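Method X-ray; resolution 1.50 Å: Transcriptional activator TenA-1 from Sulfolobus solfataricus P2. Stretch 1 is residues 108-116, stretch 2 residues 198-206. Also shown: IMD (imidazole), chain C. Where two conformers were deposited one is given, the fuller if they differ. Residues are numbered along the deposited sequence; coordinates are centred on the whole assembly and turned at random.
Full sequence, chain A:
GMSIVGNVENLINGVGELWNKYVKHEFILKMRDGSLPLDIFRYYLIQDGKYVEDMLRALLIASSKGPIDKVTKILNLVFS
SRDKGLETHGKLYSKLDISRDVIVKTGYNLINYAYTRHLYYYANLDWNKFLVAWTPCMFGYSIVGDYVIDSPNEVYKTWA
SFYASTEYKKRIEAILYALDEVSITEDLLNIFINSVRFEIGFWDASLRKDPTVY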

ATOM      1  N   TYR A 108       1.972 -24.384  -1.629  1.00 13.85           N
ATOM      2  CA  TYR A 108       0.805 -24.153  -0.810  1.00 12.87           C
ATOM      3  C   TYR A 108       0.074 -25.485  -0.579  1.00 14.62           C
ATOM      4  O   TYR A 108       0.035 -26.328  -1.469  1.00 15.55           O
ATOM      5  N   ASN A 109      -0.520 -25.667   0.598  1.00 14.26           N
ATOM      6  CA  ASN A 109      -1.536 -26.704   0.707  1.00 14.71           C
ATOM      7  C   ASN A 109      -2.844 -26.185   0.035  1.00 14.35           C
ATOM      8  O   ASN A 109      -2.972 -24.999  -0.323  1.00 14.23           O
ATOM      9  N   LEU A 110      -3.792 -27.082  -0.203  1.00 15.11           N
ATOM     10  CA  LEU A 110      -4.993 -26.711  -0.952  1.00 14.61           C
ATOM     11  C   LEU A 110      -5.762 -25.601  -0.251  1.00 14.34           C
ATOM     12  O   LEU A 110      -6.217 -24.650  -0.919  1.00 13.49           O
ATOM     13  N   ILE A 111      -5.923 -25.682   1.065  1.00 14.39           N
ATOM     14  CA  ILE A 111      -6.690 -24.671   1.769  1.00 13.51           C
ATOM     15  C   ILE A 111      -6.030 -23.290   1.690  1.00 13.68           C
ATOM     16  O   ILE A 111      -6.717 -22.289   1.452  1.00 13.87           O
ATOM     17  N   ASN A 112      -4.711 -23.235   1.856  1.00 13.32           N
ATOM     18  CA  ASN A 112      -3.984 -21.953   1.747  1.00 12.70           C
ATOM     19  C   ASN A 112      -4.102 -21.385   0.336  1.00 14.07           C
ATOM     20  O   ASN A 112      -4.318 -20.179   0.092  1.00 13.36           O
ATOM     21  N   TYR A 113      -3.953 -22.276  -0.647  1.00 12.98           N
ATOM     22  CA  TYR A 113      -4.086 -21.843  -2.049  1.00 13.81           C
ATOM     23  C   TYR A 113      -5.448 -21.202  -2.280  1.00 13.18           C
ATOM     24  O   TYR A 113      -5.612 -20.078  -2.783  1.00 13.64           O
ATOM     25  N   ALA A 114      -6.498 -21.914  -1.872  1.00 13.67           N
ATOM     26  CA  ALA A 114      -7.855 -21.415  -2.035  1.00 12.77           C
ATOM     27  C   ALA A 114      -8.101 -20.104  -1.287  1.00 12.82           C
ATOM     28  O   ALA A 114      -8.743 -19.173  -1.811  1.00 13.49           O
ATOM     29  N   TYR A 115      -7.616 -20.034  -0.063  1.00 12.73           N
ATOM     30  CA  TYR A 115      -7.834 -18.881   0.807  1.00 13.24           C
ATOM     31  C   TYR A 115      -7.168 -17.635   0.212  1.00 13.14           C
ATOM     32  O   TYR A 115      -7.783 -16.536   0.120  1.00 13.28           O
ATOM     33  N   THR A 116      -5.918 -17.811  -0.205  1.00 12.76           N
ATOM     34  CA  THR A 116      -5.243 -16.671  -0.848  1.00 12.43           C
ATOM     35  C   THR A 116      -5.966 -16.236  -2.126  1.00 12.64           C
ATOM     36  O   THR A 116      -6.112 -15.045  -2.375  1.00 13.67           O
ATOM     37  N   PHE A 198     -12.317 -20.911   5.861  1.00 12.90           N
ATOM     38  CA  PHE A 198     -10.939 -21.111   5.442  1.00 14.59           C
ATOM     39  C   PHE A 198      -9.980 -21.096   6.638  1.00 15.21           C
ATOM     40  O   PHE A 198      -8.969 -21.810   6.624  1.00 15.68           O
ATOM     41  N   GLU A 199     -10.235 -20.263   7.639  1.00 14.59           N
ATOM     42  CA  GLU A 199      -9.395 -20.244   8.851  1.00 13.10           C
ATOM     43  C   GLU A 199      -9.442 -21.579   9.568  1.00 14.52           C
ATOM     44  O   GLU A 199      -8.410 -22.150   9.964  1.00 16.05           O
ATOM     45  N   ILE A 200     -10.655 -22.113   9.753  1.00 14.71           N
ATOM     46  CA  ILE A 200     -10.823 -23.431  10.375  1.00 15.33           C
ATOM     47  C   ILE A 200     -10.039 -24.486   9.569  1.00 15.49           C
ATOM     48  O   ILE A 200      -9.270 -25.297  10.140  1.00 14.96           O
ATOM     49  N   GLY A 201     -10.216 -24.467   8.257  1.00 14.59           N
ATOM     50  CA  GLY A 201      -9.508 -25.374   7.379  1.00 13.80           C
ATOM     51  C   GLY A 201      -8.009 -25.213   7.426  1.00 13.96           C
ATOM     52  O   GLY A 201      -7.258 -26.180   7.292  1.00 16.39           O
ATOM     53  N   PHE A 202      -7.547 -23.981   7.605  1.00 13.46           N
ATOM     54  CA  PHE A 202      -6.091 -23.690   7.664  1.00 14.42           C
ATOM     55  C   PHE A 202      -5.444 -24.376   8.875  1.00 14.65           C
ATOM     56  O   PHE A 202      -4.388 -25.009   8.752  1.00 16.50           O
ATOM     57  N   TRP A 203      -6.118 -24.294  10.015  1.00 14.51           N
ATOM     58  CA  TRP A 203      -5.612 -24.979  11.216  1.00 14.91           C
ATOM     59  C   TRP A 203      -5.712 -26.488  11.033  1.00 16.82           C
ATOM     60  O   TRP A 203      -4.808 -27.215  11.452  1.00 16.99           O
ATOM     61  N   ASP A 204      -6.824 -26.987  10.480  1.00 15.44           N
ATOM     62  CA  ASP A 204      -7.050 -28.430  10.160  0.50 15.50           C
ATOM     63  C   ASP A 204      -5.869 -28.971   9.315  1.00 16.34           C
ATOM     64  O   ASP A 204      -5.292 -30.042   9.559  1.00 16.43           O
ATOM     65  N   ALA A 205      -5.553 -28.233   8.260  1.00 14.49           N
ATOM     66  CA  ALA A 205      -4.534 -28.634   7.294  1.00 14.24           C
ATOM     67  C   ALA A 205      -3.140 -28.678   7.911  1.00 15.60           C
ATOM     68  O   ALA A 205      -2.304 -29.514   7.509  1.00 16.49           O
ATOM     69  N   SER A 206      -2.896 -27.810   8.899  1.00 16.22           N
ATOM     70  CA  SER A 206      -1.625 -27.804   9.618  1.00 17.26           C
ATOM     71  C   SER A 206      -1.567 -29.013  10.565  1.00 16.72           C
ATOM     72  O   SER A 206      -0.534 -29.686  10.620  1.00 16.47           O
TER

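The helix that starts at Leu-110 runs nearly antiparallel to the helix of residues 198-206, their axes crossing at -154° and approaching to 9.1 Å. The CA atoms of Ile-111 and Phe-202, like those of Tyr-115 and Phe-198, lie 6.0 Å apart.

The clearest bump is Ile-111. Its side chain, with chi1 and chi2 both m, points toward the second helix and enters a hollow framed by Phe-198, Gly-201, Phe-202 and Ala-205. The floor of this hollow is largely backbone: Ile-111 CG2 rests 3.6 Å from Phe-198 O, 3.7 Å from Gly-201 C and 3.6 Å from Phe-202 N. Glycine suits this floor because a CB there would point toward the first helix and come only 3.3 Å from Ile-111 CG2, a tight fit. Ala-205 forms a low wall, its CB 4.3 Å from Ile-111 CG1, while the same methyl lies 3.5 Å from Asn-109 ND2.

One turn along, the second helix supplies the bump. Phe-198 (chi1 m) points toward the first helix and lays its ring over the backbone of Tyr-115, with Tyr-115 CA 4.2 Å from the Phe-198 ring centroid and almost on the ring normal. The small side chain of Ala-114 leaves room for this ring, its CB touching Phe-198 CE1 at 3.7 Å. Tyr-115 (chi1 t) returns the contact: Phe-198 CB sits over one face of its ring, 3.5 Å from Tyr-115 CG. The two ring planes are inclined by only 20°, but they are slid apart and barely overlap, so the reciprocal CH-pi contacts make the better description of the fit.

The CA-to-CB bond of Tyr-115 points sideways, yet its ring reaches Phe-198, Phe-202 and Glu-199. Its hydroxyl donates a hydrogen bond from Tyr-115 OH to Glu-199 OE2 at 2.6 Å. Glu-199 starts away from the first helix, but its chain, m at chi1 and chi2, brings the carboxylate nearer. The same oxygen accepts from the bound imidazole, probably a crystallisation component, with IMD N1 2.8 Å from Glu-199 OE2. The imidazole also lies over a face of the Phe-202 ring, IMD C4 being 3.5 Å from Phe-202 CZ. That ring, reached through a t chi1, has its CD2 4.3 Å from Tyr-115 CD2 and presents its edge to Asn-112, whose OD1 is 3.4 Å from Phe-202 CE2. Asn-112 OD1 is buried without a polar partner.

Asn-109 completes the other end. As N-cap, with chi1 p, its OD1 accepts from Asn-112 N at 2.8 Å, satisfying an amide that the first helical turn leaves free. Its amide group also offers a donor: Asn-109 ND2 gives a hydrogen bond to a water 3.0 Å away, and that water donates to Phe-202 O at 2.8 Å and is hydrogen-bonded to Ser-206 OG at 3.0 Å, linking the N-cap residue of the first helix to the second helix, beside Ala-205.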

ATOM      1  CB  TYR A 108      -0.220 -23.292  -1.538  1.00 13.38           C
ATOM      2  CG  TYR A 108       0.161 -21.867  -1.908  1.00 13.60           C
ATOM      3  CD1 TYR A 108       0.744 -21.606  -3.136  1.00 14.75           C
ATOM      4  CD2 TYR A 108      -0.101 -20.802  -1.072  1.00 14.24           C
ATOM      5  CE1 TYR A 108       1.034 -20.313  -3.529  1.00 15.18           C
ATOM      6  CE2 TYR A 108       0.206 -19.498  -1.436  1.00 13.32           C
ATOM      7  CZ  TYR A 108       0.758 -19.261  -2.673  1.00 16.44           C
ATOM      8  OH  TYR A 108       1.056 -17.981  -3.098  1.00 18.96           O
ATOM      9  CB  ASN A 109      -1.728 -27.223   2.118  1.00 14.60           C
ATOM     10  CG  ASN A 109      -2.250 -26.205   3.115  1.00 15.97           C
ATOM     11  OD1 ASN A 109      -3.051 -25.341   2.779  1.00 15.79           O
ATOM     12  ND2 ASN A 109      -1.794 -26.327   4.382  1.00 14.90           N
ATOM     13  CB  LEU A 110      -5.908 -27.935  -1.123  1.00 15.08           C
ATOM     14  CG  LEU A 110      -7.266 -27.689  -1.798  1.00 18.74           C
ATOM     15  CD1 LEU A 110      -7.116 -27.038  -3.145  1.00 19.87           C
ATOM     16  CD2 LEU A 110      -8.072 -29.002  -1.918  1.00 23.48           C
ATOM     17  CB  ILE A 111      -6.905 -25.060   3.237  1.00 15.42           C
ATOM     18  CG1 ILE A 111      -7.677 -26.358   3.361  1.00 21.97           C
ATOM     19  CG2 ILE A 111      -7.688 -23.952   3.978  1.00 18.58           C
ATOM     20  CD1 ILE A 111      -9.092 -26.328   2.762  1.00 23.96           C
ATOM     21  CB  ASN A 112      -2.539 -22.194   2.144  1.00 12.39           C
ATOM     22  CG  ASN A 112      -1.744 -20.932   2.382  1.00 14.25           C
ATOM     23  OD1 ASN A 112      -2.293 -19.832   2.411  1.00 14.66           O
ATOM     24  ND2 ASN A 112      -0.415 -21.127   2.583  1.00 13.69           N
ATOM     25  CB  TYR A 113      -3.843 -23.007  -3.025  1.00 14.71           C
ATOM     26  CG  TYR A 113      -3.777 -22.481  -4.453  1.00 14.84           C
ATOM     27  CD1 TYR A 113      -2.631 -21.889  -4.933  1.00 16.66           C
ATOM     28  CD2 TYR A 113      -4.854 -22.527  -5.285  1.00 14.92           C
ATOM     29  CE1 TYR A 113      -2.566 -21.341  -6.201  1.00 15.25           C
ATOM     30  CE2 TYR A 113      -4.802 -21.962  -6.585  1.00 16.05           C
ATOM     31  CZ  TYR A 113      -3.643 -21.398  -7.028  1.00 14.54           C
ATOM     32  OH  TYR A 113      -3.591 -20.790  -8.263  1.00 14.66           O
ATOM     33  CB  ALA A 114      -8.866 -22.496  -1.527  1.00 15.00           C
ATOM     34  CB  TYR A 115      -7.343 -19.182   2.202  1.00 13.69           C
ATOM     35  CG  TYR A 115      -7.734 -18.227   3.325  1.00 13.23           C
ATOM     36  CD1 TYR A 115      -8.603 -17.141   3.168  1.00 13.99           C
ATOM     37  CD2 TYR A 115      -7.304 -18.525   4.623  1.00 15.03           C
ATOM     38  CE1 TYR A 115      -8.963 -16.321   4.239  1.00 13.50           C
ATOM     39  CE2 TYR A 115      -7.691 -17.723   5.702  1.00 14.86           C
ATOM     40  CZ  TYR A 115      -8.524 -16.617   5.508  1.00 14.31           C
ATOM     41  OH  TYR A 115      -8.869 -15.827   6.587  1.00 16.62           O
ATOM     42  CB  THR A 116      -3.752 -16.943  -1.081  1.00 14.13           C
ATOM     43  OG1 THR A 116      -3.603 -18.049  -1.979  1.00 15.19           O
ATOM     44  CG2 THR A 116      -2.995 -17.156   0.233  1.00 15.36           C
ATOM     45  CB  PHE A 198     -10.504 -20.069   4.402  1.00 14.69           C
ATOM     46  CG  PHE A 198     -11.115 -20.245   3.052  1.00 15.97           C
ATOM     47  CD1 PHE A 198     -10.876 -21.420   2.359  1.00 22.84           C
ATOM     48  CD2 PHE A 198     -11.726 -19.202   2.374  1.00 12.80           C
ATOM     49  CE1 PHE A 198     -11.388 -21.610   1.063  1.00 23.91           C
ATOM     50  CE2 PHE A 198     -12.257 -19.369   1.138  1.00 16.04           C
ATOM     51  CZ  PHE A 198     -12.090 -20.561   0.450  1.00 20.87           C
ATOM     52  CB  GLU A 199      -9.845 -19.127   9.788  1.00 13.92           C
ATOM     53  CG  GLU A 199      -9.485 -17.742   9.317  1.00 15.49           C
ATOM     54  CD  GLU A 199      -8.001 -17.460   9.355  1.00 16.43           C
ATOM     55  OE1 GLU A 199      -7.228 -18.203  10.012  1.00 17.84           O
ATOM     56  OE2 GLU A 199      -7.573 -16.461   8.717  1.00 16.84           O
ATOM     57  CB  ILE A 200     -12.304 -23.802  10.467  1.00 13.49           C
ATOM     58  CG1 ILE A 200     -13.042 -22.846  11.406  1.00 14.68           C
ATOM     59  CG2 ILE A 200     -12.466 -25.255  10.968  1.00 15.35           C
ATOM     60  CD1 ILE A 200     -14.590 -22.860  11.250  1.00 16.42           C
ATOM     61  CB  PHE A 202      -5.872 -22.155   7.716  1.00 14.99           C
ATOM     62  CG  PHE A 202      -4.508 -21.703   7.286  1.00 15.43           C
ATOM     63  CD1 PHE A 202      -3.426 -21.728   8.145  1.00 15.33           C
ATOM     64  CD2 PHE A 202      -4.312 -21.228   5.993  1.00 17.18           C
ATOM     65  CE1 PHE A 202      -2.112 -21.340   7.676  1.00 16.81           C
ATOM     66  CE2 PHE A 202      -3.062 -20.792   5.569  1.00 20.35           C
ATOM     67  CZ  PHE A 202      -1.973 -20.874   6.405  1.00 17.16           C
ATOM     68  CB  TRP A 203      -6.417 -24.610  12.447  1.00 16.90           C
ATOM     69  CG  TRP A 203      -6.536 -23.237  12.956  1.00 22.53           C
ATOM     70  CD1 TRP A 203      -7.710 -22.624  13.311  1.00 21.95           C
ATOM     71  CD2 TRP A 203      -5.494 -22.316  13.283  1.00 14.58           C
ATOM     72  NE1 TRP A 203      -7.455 -21.403  13.849  1.00 20.52           N
ATOM     73  CE2 TRP A 203      -6.118 -21.161  13.807  1.00 20.00           C
ATOM     74  CE3 TRP A 203      -4.083 -22.343  13.154  1.00 22.42           C
ATOM     75  CZ2 TRP A 203      -5.394 -20.004  14.216  1.00 21.04           C
ATOM     76  CZ3 TRP A 203      -3.377 -21.241  13.554  1.00 20.76           C
ATOM     77  CH2 TRP A 203      -4.055 -20.064  14.104  1.00 20.53           C
ATOM     78  CB  ASP A 204      -8.334 -28.696   9.281  0.50 15.32           C
ATOM     79  CG  ASP A 204      -9.727 -28.422   9.965  0.50 16.68           C
ATOM     80  OD1 ASP A 204      -9.790 -28.371  11.195  0.50 15.71           O
ATOM     81  OD2 ASP A 204     -10.775 -28.246   9.210  0.50 17.74           O
ATOM     82  CB  ALA A 205      -4.564 -27.703   6.075  1.00 15.44           C
ATOM     83  CB  SER A 206      -1.385 -26.475  10.325  1.00 17.08           C
ATOM     84  OG  SER A 206      -1.024 -25.459   9.392  1.00 19.46           O
TER
HETATM   85  N1  IMD C 214      -4.811 -16.828   8.531  1.00 20.07           N
HETATM   86  C2  IMD C 214      -3.745 -16.215   8.996  1.00 21.19           C
HETATM   87  N3  IMD C 214      -2.690 -16.894   8.584  1.00 20.45           N
HETATM   88  C4  IMD C 214      -3.097 -17.913   7.823  1.00 20.89           C
HETATM   89  C5  IMD C 214      -4.466 -17.878   7.773  1.00 22.51           C
HETATM   90  O   HOH W   1      -2.408 -24.719   6.845  1.00 17.15           O